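Hypoxanthine phosphoribosyltransferase (Bacillus anthracis, PDB 4QYI) catalyses the magnesium-dependent transfer of a phosphoribosyl group from phosphoribosyl pyrophosphate to hypoxanthine or guanine, forming purine nucleotides in the salvage pathway. Local coordinates at the interface of chains A and B. Residues are numbered along the deposited sequence; one frame, centred on the assembly and turned at random. Chains: chain A, Hypoxanthine phosphoribosyltransferase; chain B, Hypoxanthine phosphoribosyltransferase.

The interface of chains A and B. Residues chain A 45, 48, 164, 167; chain B 55, 62, 64, 66.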
loop_
_atom_site.group_PDB
_atom_site.type_symbol
_atom_site.label_atom_id
_atom_site.label_comp_id
_atom_site.label_asym_id
_atom_site.label_seq_id
_atom_site.Cartn_x
_atom_site.Cartn_y
_atom_site.Cartn_z
ATOM N N LYS A 45 -0.999 6.303 5.511
ATOM C CA LYS A 45 -1.158 4.883 5.201
ATOM C C LYS A 45 -2.486 4.577 4.541
ATOM O O LYS A 45 -2.589 3.637 3.761
ATOM C CB LYS A 45 -1.141 4.079 6.500
ATOM C CG LYS A 45 0.169 4.153 7.257
ATOM C CD LYS A 45 0.109 3.523 8.651
ATOM C CE LYS A 45 1.441 3.754 9.352
ATOM N NZ LYS A 45 1.480 3.159 10.707
ATOM N N PHE A 48 -3.487 3.334 0.716
ATOM C CA PHE A 48 -2.835 2.179 0.062
ATOM C C PHE A 48 -3.765 1.181 -0.601
ATOM O O PHE A 48 -3.397 0.633 -1.630
ATOM C CB PHE A 48 -1.805 1.456 0.957
ATOM C CG PHE A 48 -2.346 0.333 1.803
ATOM C CD1 PHE A 48 -3.012 0.573 2.995
ATOM C CD2 PHE A 48 -2.132 -0.990 1.420
ATOM C CE1 PHE A 48 -3.489 -0.472 3.766
ATOM C CE2 PHE A 48 -2.596 -2.036 2.193
ATOM C CZ PHE A 48 -3.265 -1.774 3.374
ATOM N N GLU A 164 -6.111 2.809 14.228
ATOM C CA GLU A 164 -5.412 1.706 13.544
ATOM C C GLU A 164 -6.274 0.450 13.313
ATOM O O GLU A 164 -5.775 -0.571 12.840
ATOM C CB GLU A 164 -4.096 1.344 14.267
ATOM C CG GLU A 164 -3.103 2.501 14.396
ATOM C CD GLU A 164 -2.673 3.097 13.056
ATOM O OE1 GLU A 164 -2.764 2.422 12.008
ATOM O OE2 GLU A 164 -2.238 4.264 13.043
ATOM N N ARG A 167 -8.935 -1.115 8.943
ATOM C CA ARG A 167 -8.429 -0.831 7.588
ATOM C C ARG A 167 -8.710 -1.970 6.632
ATOM O O ARG A 167 -8.721 -1.767 5.421
ATOM C CB ARG A 167 -6.917 -0.599 7.576
ATOM C CG ARG A 167 -6.435 0.606 8.354
ATOM C CD ARG A 167 -4.989 0.892 7.986
ATOM N NE ARG A 167 -4.355 1.866 8.861
ATOM C CZ ARG A 167 -4.384 3.185 8.705
ATOM N NH1 ARG A 167 -5.031 3.751 7.694
ATOM N NH2 ARG A 167 -3.755 3.942 9.580
ATOM N N ILE B 55 -5.419 -8.884 3.187
ATOM C CA ILE B 55 -6.112 -8.480 4.409
ATOM C C ILE B 55 -7.621 -8.363 4.263
ATOM O O ILE B 55 -8.355 -8.571 5.234
ATOM C CB ILE B 55 -5.515 -7.222 5.047
ATOM C CG1 ILE B 55 -5.788 -5.972 4.206
ATOM C CG2 ILE B 55 -4.029 -7.443 5.302
ATOM C CD1 ILE B 55 -5.291 -4.703 4.857
ATOM N N VAL B 62 -7.538 -7.043 12.166
ATOM C CA VAL B 62 -6.203 -6.868 11.632
ATOM C C VAL B 62 -5.689 -5.446 11.768
ATOM O O VAL B 62 -6.414 -4.482 11.521
ATOM C CB VAL B 62 -6.168 -7.228 10.134
ATOM C CG1 VAL B 62 -4.851 -6.811 9.502
ATOM C CG2 VAL B 62 -6.409 -8.711 9.925
ATOM N N ILE B 64 -2.510 -3.146 10.395
ATOM C CA ILE B 64 -1.459 -3.246 9.388
ATOM C C ILE B 64 -0.483 -2.098 9.504
ATOM O O ILE B 64 -0.854 -0.993 9.903
ATOM C CB ILE B 64 -2.000 -3.417 7.955
ATOM C CG1 ILE B 64 -0.818 -3.611 6.979
ATOM C CG2 ILE B 64 -2.827 -2.223 7.531
ATOM C CD1 ILE B 64 -1.201 -4.185 5.638
ATOM N N PHE B 66 3.753 -0.818 8.005
ATOM C CA PHE B 66 4.748 -1.008 6.984
ATOM C C PHE B 66 6.155 -0.826 7.495
ATOM O O PHE B 66 6.393 -0.127 8.471
ATOM C CB PHE B 66 4.500 -0.002 5.870
ATOM C CG PHE B 66 3.146 -0.114 5.259
ATOM C CD1 PHE B 66 2.898 -1.086 4.307
ATOM C CD2 PHE B 66 2.128 0.741 5.623
ATOM C CE1 PHE B 66 1.656 -1.203 3.730
ATOM C CE2 PHE B 66 0.879 0.634 5.051
ATOM C CZ PHE B 66 0.645 -0.340 4.101
HETATM O O HOH W 1 -6.493 -2.082 10.440
#
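A:Phe48 and B:Phe66 meet edge to face at the tightly packed end of a mainly apolar patch between the two chains of the deposited assembly. The patch probably contributes to dimer assembly, though the structure alone does not show whether this pairing is the biological one. The planes lie 83° apart, and B:Phe66 CZ stands 3.7 Å above the A:Phe48 ring plane, over its centre. B:Phe66 CZ is 3.8 Å from A:Phe48 CG, and its similar distances to the other carbons of that ring confirm the centring. A:Phe48 opens helix 48-55 of chain A, whereas B:Phe66 and B:Ile64 belong to strand 62-71 of chain B.

The far tip of the A:Phe48 ring is closed in by two methyl groups. A:Phe48 CZ lies 3.9 Å from B:Ile55 CD1, which comes from the partner's helix 48-55, and is equally near B:Ile64 CD1. B:Ile64 divides its branches between two neighbours. With CG1 anti to the backbone N (chi1 -176°), the ethyl arm reaches the phenyl ring, and the B:Ile64 CG2 methyl packs 3.8 Å from A:Arg167 CD. The arginine chain crosses this isoleucine at about a right angle, presenting its CD methylene while its guanidinium is engaged within chain A. A:Arg167 NH2 makes a salt bridge to A:Glu164 OE1 within 9° of the guanidinium plane, although the carboxylate is met from above its own plane. A:Lys45 CB lies above one guanidinium face, offset toward its rim, so the two neighbours together probably limit its rotation.

Toward A:Glu164 and B:Val62 the fit is looser and hydrated. The two residues come no nearer than 4.2 Å, between A:Glu164 O and B:Val62 O, and each hides little surface. Because both oxygens are backbone carbonyl acceptors, a bridging water can probably donate a hydrogen to each. The water also meets the backbone N of A:Arg167, and its oxygen lies 2.6 Å from B:Val62 O.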